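Long-range contacts in glycosyl transferase (PDB 5TZJ), which belongs to glycosyl transferase family 2 and holds uridine-diphosphate-N-acetylglucosamine in a pocket of its N-terminal part: residues 112-120 against 150-161; 161-169 against 181-189. One frame throughout, in Å; residues are numbered along the deposited sequence.

Contact 1 of 2, residues 112-120 against 150-161. With UD1 (uridine-diphosphate-N-acetylglucosamine), chain C.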
loop_
_atom_site.group_PDB
_atom_site.type_symbol
_atom_site.label_atom_id
_atom_site.label_comp_id
_atom_site.label_asym_id
_atom_site.label_seq_id
_atom_site.Cartn_x
_atom_site.Cartn_y
_atom_site.Cartn_z
ATOM N N HIS A 112 7.339 -12.208 -18.573
ATOM C CA HIS A 112 7.788 -10.821 -18.753
ATOM C C HIS A 112 6.937 -9.843 -17.941
ATOM O O HIS A 112 6.604 -8.746 -18.398
ATOM C CB HIS A 112 7.819 -10.427 -20.229
ATOM C CG HIS A 112 8.609 -11.369 -21.086
ATOM N ND1 HIS A 112 8.023 -12.382 -21.812
ATOM C CD2 HIS A 112 9.941 -11.473 -21.305
ATOM C CE1 HIS A 112 8.958 -13.059 -22.460
ATOM N NE2 HIS A 112 10.132 -12.524 -22.174
ATOM N N SER A 113 6.588 -10.243 -16.722
ATOM C CA SER A 113 5.886 -9.353 -15.801
ATOM C C SER A 113 6.630 -8.030 -15.637
ATOM O O SER A 113 7.860 -7.977 -15.649
ATOM C CB SER A 113 5.732 -10.030 -14.430
ATOM O OG SER A 113 5.393 -11.410 -14.559
ATOM N N ASP A 114 5.870 -6.947 -15.459
ATOM C CA ASP A 114 6.440 -5.679 -15.013
ATOM C C ASP A 114 6.341 -5.491 -13.524
ATOM O O ASP A 114 7.187 -4.797 -12.939
ATOM C CB ASP A 114 5.752 -4.499 -15.699
ATOM C CG ASP A 114 5.953 -4.544 -17.191
ATOM O OD1 ASP A 114 7.042 -5.026 -17.612
ATOM O OD2 ASP A 114 5.022 -4.139 -17.921
ATOM N N VAL A 115 5.318 -6.088 -12.921
ATOM C CA VAL A 115 5.104 -6.098 -11.482
ATOM C C VAL A 115 4.719 -7.521 -11.125
ATOM O O VAL A 115 3.795 -8.083 -11.725
ATOM C CB VAL A 115 4.002 -5.085 -11.064
ATOM C CG1 VAL A 115 3.608 -5.222 -9.599
ATOM C CG2 VAL A 115 4.439 -3.670 -11.393
ATOM N N LEU A 116 5.427 -8.124 -10.174
ATOM C CA LEU A 116 5.120 -9.495 -9.766
ATOM C C LEU A 116 4.746 -9.473 -8.290
ATOM O O LEU A 116 5.588 -9.188 -7.435
ATOM C CB LEU A 116 6.292 -10.446 -10.021
ATOM C CG LEU A 116 6.176 -11.917 -9.592
ATOM C CD1 LEU A 116 4.931 -12.680 -10.179
ATOM C CD2 LEU A 116 7.424 -12.673 -9.958
ATOM N N LEU A 117 3.492 -9.778 -8.002
ATOM C CA LEU A 117 3.055 -9.968 -6.629
ATOM C C LEU A 117 3.506 -11.347 -6.193
ATOM O O LEU A 117 3.404 -12.300 -6.967
ATOM C CB LEU A 117 1.521 -9.853 -6.519
ATOM C CG LEU A 117 0.958 -8.425 -6.513
ATOM C CD1 LEU A 117 0.941 -7.808 -7.900
ATOM C CD2 LEU A 117 -0.426 -8.339 -5.858
ATOM N N ILE A 118 3.986 -11.463 -4.952
ATOM C CA ILE A 118 4.413 -12.751 -4.423
ATOM C C ILE A 118 3.686 -13.014 -3.115
ATOM O O ILE A 118 3.503 -12.103 -2.298
ATOM C CB ILE A 118 5.935 -12.818 -4.241
ATOM C CG1 ILE A 118 6.422 -11.662 -3.344
ATOM C CG2 ILE A 118 6.630 -12.848 -5.603
ATOM C CD1 ILE A 118 7.926 -11.773 -3.050
ATOM N N LYS A 119 3.216 -14.244 -2.949
ATOM C CA LYS A 119 2.304 -14.552 -1.857
ATOM C C LYS A 119 2.978 -14.298 -0.515
ATOM O O LYS A 119 4.132 -14.678 -0.300
ATOM C CB LYS A 119 1.830 -16.013 -1.950
ATOM C CG LYS A 119 0.925 -16.397 -0.797
ATOM C CD LYS A 119 0.637 -17.880 -0.762
ATOM C CE LYS A 119 -0.137 -18.332 -1.951
ATOM N NZ LYS A 119 -0.328 -19.832 -1.917
ATOM N N MET A 120 2.248 -13.666 0.400
ATOM C CA MET A 120 2.797 -13.365 1.710
ATOM C C MET A 120 2.220 -14.293 2.775
ATOM O O MET A 120 1.159 -14.900 2.606
ATOM C CB MET A 120 2.538 -11.904 2.081
ATOM C CG MET A 120 2.680 -10.916 0.930
ATOM S SD MET A 120 1.977 -9.301 1.373
ATOM C CE MET A 120 2.978 -8.969 2.830
ATOM N N THR A 150 -3.814 -4.664 -2.047
ATOM C CA THR A 150 -2.455 -4.773 -1.512
ATOM C C THR A 150 -1.538 -3.757 -2.205
ATOM O O THR A 150 -1.184 -3.915 -3.374
ATOM C CB THR A 150 -1.900 -6.213 -1.593
ATOM O OG1 THR A 150 -0.560 -6.220 -1.063
ATOM C CG2 THR A 150 -1.875 -6.769 -3.007
ATOM N N LEU A 151 -1.178 -2.694 -1.468
ATOM C CA LEU A 151 -0.362 -1.600 -1.982
ATOM C C LEU A 151 1.004 -1.520 -1.304
ATOM O O LEU A 151 1.763 -0.586 -1.571
ATOM C CB LEU A 151 -1.123 -0.252 -1.839
ATOM C CG LEU A 151 -2.485 -0.312 -2.535
ATOM C CD1 LEU A 151 -3.269 1.003 -2.317
ATOM C CD2 LEU A 151 -2.243 -0.606 -4.006
ATOM N N SER A 152 1.342 -2.487 -0.455
ATOM C CA SER A 152 2.636 -2.489 0.181
ATOM C C SER A 152 3.717 -2.660 -0.887
ATOM O O SER A 152 3.441 -3.124 -2.004
ATOM C CB SER A 152 2.697 -3.611 1.206
ATOM O OG SER A 152 2.655 -4.883 0.558
ATOM N N PRO A 153 4.954 -2.280 -0.595
ATOM C CA PRO A 153 5.990 -2.372 -1.628
ATOM C C PRO A 153 6.692 -3.727 -1.677
ATOM O O PRO A 153 7.689 -3.876 -2.409
ATOM C CB PRO A 153 6.956 -1.248 -1.212
ATOM C CG PRO A 153 6.873 -1.225 0.291
ATOM C CD PRO A 153 5.414 -1.556 0.608
ATOM N N THR A 154 6.193 -4.715 -0.926
ATOM C CA THR A 154 6.857 -6.024 -0.748
ATOM C C THR A 154 6.529 -6.954 -1.920
ATOM O O THR A 154 5.959 -8.037 -1.763
ATOM C CB THR A 154 6.397 -6.638 0.566
ATOM O OG1 THR A 154 4.954 -6.763 0.526
ATOM C CG2 THR A 154 6.781 -5.719 1.713
ATOM N N LYS A 155 6.870 -6.457 -3.109
ATOM C CA LYS A 155 6.600 -7.057 -4.404
ATOM C C LYS A 155 7.851 -6.875 -5.256
ATOM O O LYS A 155 8.799 -6.173 -4.877
ATOM C CB LYS A 155 5.390 -6.401 -5.089
ATOM C CG LYS A 155 4.116 -6.333 -4.185
ATOM C CD LYS A 155 3.071 -5.364 -4.761
ATOM C CE LYS A 155 1.685 -5.536 -4.063
ATOM N NZ LYS A 155 1.784 -5.256 -2.617
ATOM N N ILE A 156 7.835 -7.496 -6.428
ATOM C CA ILE A 156 8.910 -7.372 -7.392
ATOM C C ILE A 156 8.468 -6.425 -8.495
ATOM O O ILE A 156 7.378 -6.598 -9.096
ATOM C CB ILE A 156 9.296 -8.757 -7.942
ATOM C CG1 ILE A 156 9.833 -9.607 -6.784
ATOM C CG2 ILE A 156 10.345 -8.656 -9.083
ATOM C CD1 ILE A 156 10.267 -11.013 -7.216
ATOM N N TYR A 157 9.326 -5.432 -8.788
ATOM C CA TYR A 157 9.032 -4.414 -9.793
ATOM C C TYR A 157 10.162 -4.346 -10.804
ATOM O O TYR A 157 11.335 -4.381 -10.426
ATOM C CB TYR A 157 8.877 -3.052 -9.202
ATOM C CG TYR A 157 7.917 -2.931 -8.037
ATOM C CD1 TYR A 157 6.692 -2.288 -8.218
ATOM C CD2 TYR A 157 8.229 -3.424 -6.760
ATOM C CE1 TYR A 157 5.808 -2.136 -7.175
ATOM C CE2 TYR A 157 7.330 -3.271 -5.690
ATOM C CZ TYR A 157 6.131 -2.609 -5.910
ATOM O OH TYR A 157 5.211 -2.416 -4.900
ATOM N N ARG A 158 9.813 -4.206 -12.091
ATOM C CA ARG A 158 10.856 -4.023 -13.091
ATOM C C ARG A 158 11.517 -2.675 -12.851
ATOM O O ARG A 158 10.824 -1.660 -12.724
ATOM C CB ARG A 158 10.291 -4.086 -14.505
ATOM C CG ARG A 158 11.382 -4.009 -15.608
ATOM C CD ARG A 158 10.709 -3.992 -16.978
ATOM N NE ARG A 158 9.978 -5.235 -17.217
ATOM C CZ ARG A 158 10.538 -6.345 -17.720
ATOM N NH1 ARG A 158 11.835 -6.360 -18.021
ATOM N NH2 ARG A 158 9.805 -7.444 -17.909
ATOM N N THR A 159 12.857 -2.665 -12.781
ATOM C CA THR A 159 13.551 -1.438 -12.393
ATOM C C THR A 159 13.290 -0.307 -13.394
ATOM O O THR A 159 13.039 0.840 -12.997
ATOM C CB THR A 159 15.054 -1.726 -12.230
ATOM O OG1 THR A 159 15.223 -2.810 -11.300
ATOM C CG2 THR A 159 15.816 -0.477 -11.724
ATOM N N ALA A 160 13.301 -0.615 -14.695
ATOM C CA ALA A 160 13.001 0.407 -15.699
ATOM C C ALA A 160 11.562 0.913 -15.609
ATOM O O ALA A 160 11.284 2.057 -16.008
ATOM C CB ALA A 160 13.270 -0.130 -17.104
ATOM N N LEU A 161 10.622 0.090 -15.126
ATOM C CA LEU A 161 9.262 0.612 -14.979
ATOM C C LEU A 161 9.245 1.751 -13.987
ATOM O O LEU A 161 8.610 2.787 -14.221
ATOM C CB LEU A 161 8.288 -0.479 -14.533
ATOM C CG LEU A 161 6.926 0.068 -14.089
ATOM C CD1 LEU A 161 5.998 0.311 -15.297
ATOM C CD2 LEU A 161 6.318 -0.892 -13.119
HETATM C "C1'" UD1 C . 4.263 -1.767 6.842
HETATM C "C2'" UD1 C . 4.618 -2.102 5.399
HETATM C "C3'" UD1 C . 5.876 -1.363 5.089
HETATM C "C4'" UD1 C . 5.505 0.076 4.993
HETATM C "C5'" UD1 C . 5.178 0.562 6.407
HETATM C "C6'" UD1 C . 4.758 2.002 6.389
HETATM C "C7'" UD1 C . 3.619 -4.335 4.836
HETATM C "C8'" UD1 C . 2.279 -3.644 4.657
HETATM N "N2'" UD1 C . 4.779 -3.572 5.223
HETATM O "O1'" UD1 C . 5.269 -2.299 7.622
HETATM O "O3'" UD1 C . 6.536 -1.866 3.892
HETATM O "O4'" UD1 C . 6.570 0.814 4.426
HETATM O "O5'" UD1 C . 4.091 -0.269 6.996
HETATM O "O6'" UD1 C . 3.872 2.224 5.319
HETATM O "O7'" UD1 C . 3.730 -5.499 4.687
HETATM N N1 UD1 C . 12.327 2.311 8.453
HETATM C C2 UD1 C . 13.291 3.337 7.963
HETATM N N3 UD1 C . 13.334 4.698 8.583
HETATM C C4 UD1 C . 12.406 5.004 9.667
HETATM C C5 UD1 C . 11.419 3.977 10.138
HETATM C C6 UD1 C . 11.390 2.632 9.516
HETATM O O2 UD1 C . 14.026 3.067 7.091
HETATM O O4 UD1 C . 12.440 6.083 10.161
HETATM C C1B UD1 C . 12.281 1.034 7.789
HETATM C C2B UD1 C . 12.204 -0.250 8.785
HETATM O "O2'" UD1 C . 13.571 -0.576 9.255
HETATM C C3B UD1 C . 11.623 -1.197 8.049
HETATM C C4B UD1 C . 10.695 -0.459 7.063
HETATM O O4B UD1 C . 11.159 1.009 7.072
HETATM O O3B UD1 C . 12.626 -1.924 7.190
HETATM C C5B UD1 C . 9.314 -0.470 7.418
HETATM O O5B UD1 C . 9.147 0.113 8.682
HETATM P PA UD1 C . 8.291 -0.766 9.786
HETATM O O1A UD1 C . 8.450 -0.169 11.160
HETATM O O2A UD1 C . 8.736 -2.216 9.747
HETATM O O3A UD1 C . 6.722 -0.654 9.230
HETATM P PB UD1 C . 5.569 -1.839 9.183
HETATM O O1B UD1 C . 5.936 -3.086 9.956
HETATM O O2B UD1 C . 4.419 -1.131 9.882
HETATM O O HOH W 1 3.864 -9.533 -2.782
#
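D114 and R158 form the polar end of an antiparallel strand pair, and the R158 side chain can be followed atom by atom. R158 CB lies 3.5 Å from D114 O, the same oxygen that takes the backbone N-H of R158. CG stands opposite the backbone N (chi1 -175°), which carries the chain out across the D114 side chain, and CD passes beside OD1. A bend at chi3 then turns the guanidinium so that its edge meets H112 O and D114 OD1. R158 NE donates to D114 OD1 at 3.0 Å in a salt bridge that meets the oxygen on its anti side, with the two flat groups nearly perpendicular (80° between planes). At the tip, NH2 makes weak bonds to the carbonyl oxygens of S113 and H112. The other carboxylate oxygen of D114 accepts from the backbone N-H groups of N190 and R191.

Further along, L116 and I156 are a hydrogen-bonded pair: L116 N to I156 O is 2.7 Å and I156 N to L116 O is 3.0 Å. Their side chains share a face with helix 100-111, whereas V115 lies beside Y157 on the other face. Beyond the last bridge pair, a water accepts from I118 N and donates to T154 O.

K155 runs alongside L117, its CE 3.9 Å from L117 CG. A bend at chi4 brings K155 NZ to T150 OG1 at 3.0 Å and to S152 O at 2.8 Å, with a weak third bond to T150 O. These bonds tie K155 to T150 and S152, and so probably help to hold the loop whose S152 and P153 lie against UD1.

D114 is thus held on both carboxylate oxygens, by a guanidinium on one and by backbone amides on the other; this setting probably favours its ionised form.

Contact 2 of 2, residues 161-169 against 181-189; sequences LLKDNDIYF and FTMKAYLNA
The rings of F169 and F181 lie face to face, centroids 3.8 Å apart and planes only 10° from parallel, with F169 CZ above the middle of the F181 ring. F181 reaches this position because its CG is trans to the backbone N (chi1 176°), swinging the ring off helix 177-188 toward residues 167-169. Other side chains of the 161-169 segment meet the ring from elsewhere, and the rings of Y157 and F89 also touch it. L162 lies roughly perpendicular to F181 and sets CD1 against the ring edge, 3.5 Å from F181 CZ, while the carbonyl carbon of Y168 also lies at the edge. I167 too stands nearly at right angles to it, with I167 CG2 3.7 Å from F181 CD1.

At the other end of the helix, L161 places CD1 3.5 Å from N188 O and turns CD2 to A185 and A189. N165 and N188 run in opposite directions, their amides stacked, planes 24° apart. Their OD1 atoms, 3.4 Å apart, are both acceptors and make no bond. Each amide instead binds back within its own segment: N165 ND2 to L161 O at 2.8 Å, in the carbonyl plane, and N188 ND2 to K184 O at 2.8 Å. K184 O also accepts from N188 N, which arrives from the opposite face of the carbonyl.

No direct hydrogen bond joins the segments; two waters do so instead. K184 NZ donates to both, one of them linked to D166 O and Y168 N, the other to Y168 O.

The bonds from I167 N to L162 O and from D166 N to K163 O, with positive phi at D166, define a Schellman motif ending helix 159-164; the chain then leaves along helix 177-188, turning I167 and F169 onto it.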
loop_
_atom_site.group_PDB
_atom_site.type_symbol
_atom_site.label_atom_id
_atom_site.label_comp_id
_atom_site.label_asym_id
_atom_site.label_seq_id
_atom_site.Cartn_x
_atom_site.Cartn_y
_atom_site.Cartn_z
ATOM N N LEU A 161 10.622 0.090 -15.126
ATOM C CA LEU A 161 9.262 0.612 -14.979
ATOM C C LEU A 161 9.245 1.751 -13.987
ATOM O O LEU A 161 8.610 2.787 -14.221
ATOM C CB LEU A 161 8.288 -0.479 -14.533
ATOM C CG LEU A 161 6.926 0.068 -14.089
ATOM C CD1 LEU A 161 5.998 0.311 -15.297
ATOM C CD2 LEU A 161 6.318 -0.892 -13.119
ATOM N N LEU A 162 9.958 1.581 -12.881
ATOM C CA LEU A 162 10.030 2.615 -11.859
ATOM C C LEU A 162 10.804 3.823 -12.362
ATOM O O LEU A 162 10.345 4.967 -12.247
ATOM C CB LEU A 162 10.671 2.028 -10.587
ATOM C CG LEU A 162 9.900 0.830 -9.962
ATOM C CD1 LEU A 162 10.595 0.318 -8.665
ATOM C CD2 LEU A 162 8.391 1.192 -9.673
ATOM N N LYS A 163 11.961 3.591 -12.955
ATOM C CA LYS A 163 12.832 4.723 -13.248
ATOM C C LYS A 163 12.372 5.481 -14.490
ATOM O O LYS A 163 12.399 6.716 -14.492
ATOM C CB LYS A 163 14.290 4.257 -13.374
ATOM C CG LYS A 163 14.851 3.811 -12.030
ATOM C CD LYS A 163 16.366 3.510 -12.076
ATOM C CE LYS A 163 16.857 3.180 -10.670
ATOM N NZ LYS A 163 18.237 2.606 -10.625
ATOM N N ASP A 164 11.894 4.771 -15.531
ATOM C CA ASP A 164 11.465 5.453 -16.754
ATOM C C ASP A 164 10.267 6.344 -16.500
ATOM O O ASP A 164 10.094 7.343 -17.196
ATOM C CB ASP A 164 11.119 4.459 -17.861
ATOM C CG ASP A 164 12.323 3.662 -18.323
ATOM O OD1 ASP A 164 13.461 4.012 -17.929
ATOM O OD2 ASP A 164 12.133 2.693 -19.092
ATOM N N ASN A 165 9.436 6.000 -15.516
ATOM C CA ASN A 165 8.237 6.772 -15.190
ATOM C C ASN A 165 8.392 7.602 -13.937
ATOM O O ASN A 165 7.392 8.122 -13.427
ATOM C CB ASN A 165 7.041 5.844 -15.038
ATOM C CG ASN A 165 6.739 5.135 -16.313
ATOM O OD1 ASN A 165 6.260 5.759 -17.268
ATOM N ND2 ASN A 165 7.117 3.852 -16.391
ATOM N N ASP A 166 9.614 7.715 -13.410
ATOM C CA ASP A 166 9.896 8.568 -12.253
ATOM C C ASP A 166 9.017 8.202 -11.052
ATOM O O ASP A 166 8.343 9.053 -10.468
ATOM C CB ASP A 166 9.720 10.039 -12.626
ATOM C CG ASP A 166 10.307 10.974 -11.595
ATOM O OD1 ASP A 166 11.483 10.780 -11.217
ATOM O OD2 ASP A 166 9.588 11.900 -11.160
ATOM N N ILE A 167 9.021 6.921 -10.681
ATOM C CA ILE A 167 8.169 6.423 -9.597
ATOM C C ILE A 167 9.048 6.281 -8.364
ATOM O O ILE A 167 9.980 5.473 -8.346
ATOM C CB ILE A 167 7.479 5.105 -9.962
ATOM C CG1 ILE A 167 6.599 5.323 -11.190
ATOM C CG2 ILE A 167 6.615 4.587 -8.794
ATOM C CD1 ILE A 167 5.896 3.989 -11.691
ATOM N N TYR A 168 8.770 7.094 -7.348
ATOM C CA TYR A 168 9.523 7.089 -6.101
ATOM C C TYR A 168 8.538 7.079 -4.951
ATOM O O TYR A 168 7.341 7.268 -5.137
ATOM C CB TYR A 168 10.481 8.293 -6.013
ATOM C CG TYR A 168 11.665 8.019 -6.898
ATOM C CD1 TYR A 168 12.667 7.136 -6.483
ATOM C CD2 TYR A 168 11.740 8.541 -8.185
ATOM C CE1 TYR A 168 13.752 6.819 -7.312
ATOM C CE2 TYR A 168 12.824 8.230 -9.035
ATOM C CZ TYR A 168 13.822 7.369 -8.590
ATOM O OH TYR A 168 14.889 7.041 -9.404
ATOM N N PHE A 169 9.049 6.834 -3.764
ATOM C CA PHE A 169 8.296 6.945 -2.521
ATOM C C PHE A 169 8.247 8.399 -2.062
ATOM O O PHE A 169 9.266 9.101 -2.113
ATOM C CB PHE A 169 8.959 6.089 -1.419
ATOM C CG PHE A 169 8.910 4.602 -1.704
ATOM C CD1 PHE A 169 7.755 3.870 -1.433
ATOM C CD2 PHE A 169 9.985 3.956 -2.275
ATOM C CE1 PHE A 169 7.682 2.528 -1.682
ATOM C CE2 PHE A 169 9.908 2.595 -2.550
ATOM C CZ PHE A 169 8.734 1.875 -2.247
ATOM N N PHE A 181 3.171 4.882 -4.420
ATOM C CA PHE A 181 4.228 4.207 -5.165
ATOM C C PHE A 181 3.686 3.003 -5.923
ATOM O O PHE A 181 3.903 2.857 -7.130
ATOM C CB PHE A 181 5.315 3.774 -4.187
ATOM C CG PHE A 181 6.456 2.965 -4.841
ATOM C CD1 PHE A 181 7.573 3.639 -5.357
ATOM C CD2 PHE A 181 6.413 1.591 -4.897
ATOM C CE1 PHE A 181 8.637 2.933 -5.957
ATOM C CE2 PHE A 181 7.484 0.839 -5.524
ATOM C CZ PHE A 181 8.596 1.527 -6.039
ATOM N N THR A 182 2.970 2.130 -5.231
ATOM C CA THR A 182 2.512 0.914 -5.883
ATOM C C THR A 182 1.348 1.200 -6.832
ATOM O O THR A 182 1.248 0.561 -7.875
ATOM C CB THR A 182 2.117 -0.110 -4.818
ATOM O OG1 THR A 182 3.309 -0.522 -4.110
ATOM C CG2 THR A 182 1.399 -1.345 -5.472
ATOM N N MET A 183 0.501 2.191 -6.526
ATOM C CA MET A 183 -0.568 2.529 -7.469
ATOM C C MET A 183 0.015 3.063 -8.767
ATOM O O MET A 183 -0.452 2.702 -9.863
ATOM C CB MET A 183 -1.555 3.551 -6.860
ATOM C CG MET A 183 -2.626 2.944 -6.002
ATOM S SD MET A 183 -3.778 1.813 -6.870
ATOM C CE MET A 183 -4.111 2.733 -8.372
ATOM N N LYS A 184 1.037 3.922 -8.664
ATOM C CA LYS A 184 1.775 4.371 -9.845
ATOM C C LYS A 184 2.362 3.186 -10.609
ATOM O O LYS A 184 2.291 3.132 -11.845
ATOM C CB LYS A 184 2.911 5.334 -9.441
ATOM C CG LYS A 184 2.501 6.793 -9.147
ATOM C CD LYS A 184 3.714 7.629 -8.629
ATOM C CE LYS A 184 3.353 9.110 -8.343
ATOM N NZ LYS A 184 4.475 9.942 -7.763
ATOM N N ALA A 185 2.978 2.244 -9.897
ATOM C CA ALA A 185 3.579 1.106 -10.599
ATOM C C ALA A 185 2.491 0.272 -11.268
ATOM O O ALA A 185 2.660 -0.190 -12.401
ATOM C CB ALA A 185 4.388 0.235 -9.635
ATOM N N TYR A 186 1.354 0.088 -10.587
ATOM C CA TYR A 186 0.245 -0.635 -11.220
ATOM C C TYR A 186 -0.233 0.092 -12.470
ATOM O O TYR A 186 -0.446 -0.525 -13.531
ATOM C CB TYR A 186 -0.919 -0.786 -10.245
ATOM C CG TYR A 186 -0.797 -1.817 -9.128
ATOM C CD1 TYR A 186 0.053 -2.885 -9.220
ATOM C CD2 TYR A 186 -1.604 -1.711 -7.984
ATOM C CE1 TYR A 186 0.110 -3.852 -8.168
ATOM C CE2 TYR A 186 -1.588 -2.655 -6.963
ATOM C CZ TYR A 186 -0.717 -3.728 -7.058
ATOM O OH TYR A 186 -0.692 -4.633 -6.017
ATOM N N LEU A 187 -0.444 1.406 -12.358
ATOM C CA LEU A 187 -1.007 2.175 -13.468
ATOM C C LEU A 187 -0.095 2.183 -14.713
ATOM O O LEU A 187 -0.584 2.308 -15.840
ATOM C CB LEU A 187 -1.306 3.599 -12.995
ATOM C CG LEU A 187 -2.545 3.818 -12.087
ATOM C CD1 LEU A 187 -2.531 5.203 -11.437
ATOM C CD2 LEU A 187 -3.899 3.587 -12.829
ATOM N N ASN A 188 1.220 2.072 -14.541
ATOM C CA ASN A 188 2.153 2.157 -15.656
ATOM C C ASN A 188 2.580 0.810 -16.224
ATOM O O ASN A 188 3.202 0.780 -17.291
ATOM C CB ASN A 188 3.421 2.925 -15.226
ATOM C CG ASN A 188 3.175 4.409 -15.149
ATOM O OD1 ASN A 188 3.117 5.096 -16.178
ATOM N ND2 ASN A 188 2.992 4.915 -13.938
ATOM N N ALA A 189 2.282 -0.295 -15.555
ATOM C CA ALA A 189 2.868 -1.558 -15.962
ATOM C C ALA A 189 2.096 -2.110 -17.148
ATOM O O ALA A 189 0.888 -1.928 -17.258
ATOM C CB ALA A 189 2.846 -2.568 -14.816
HETATM O O HOH W 2 7.086 9.202 -7.909
HETATM O O HOH W 3 5.253 9.095 -5.446
#

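How the contacts relate
Contacts 1 and 2 follow one another along the chain, with centres about 10 Å apart, and helix 159-164 serves both: L161 belongs to both, turned to V115 in contact 1 and to helix 177-188 in contact 2. Helix 177-188 also packs directly on the 150-157 region. Y186 OH lies 2.8 Å from T150 O, and T182 OG1 lies 2.8 Å from Y157 OH, both probable hydrogen bonds, while the Y157 and F181 rings meet edge to face. Both contacts approach the bound UD1 at one end: in contact 1, S152 CB is 3.5 Å from its C8' atom, whereas the F169 side chain of contact 2 stays about 6 Å from the ligand at nearest atoms.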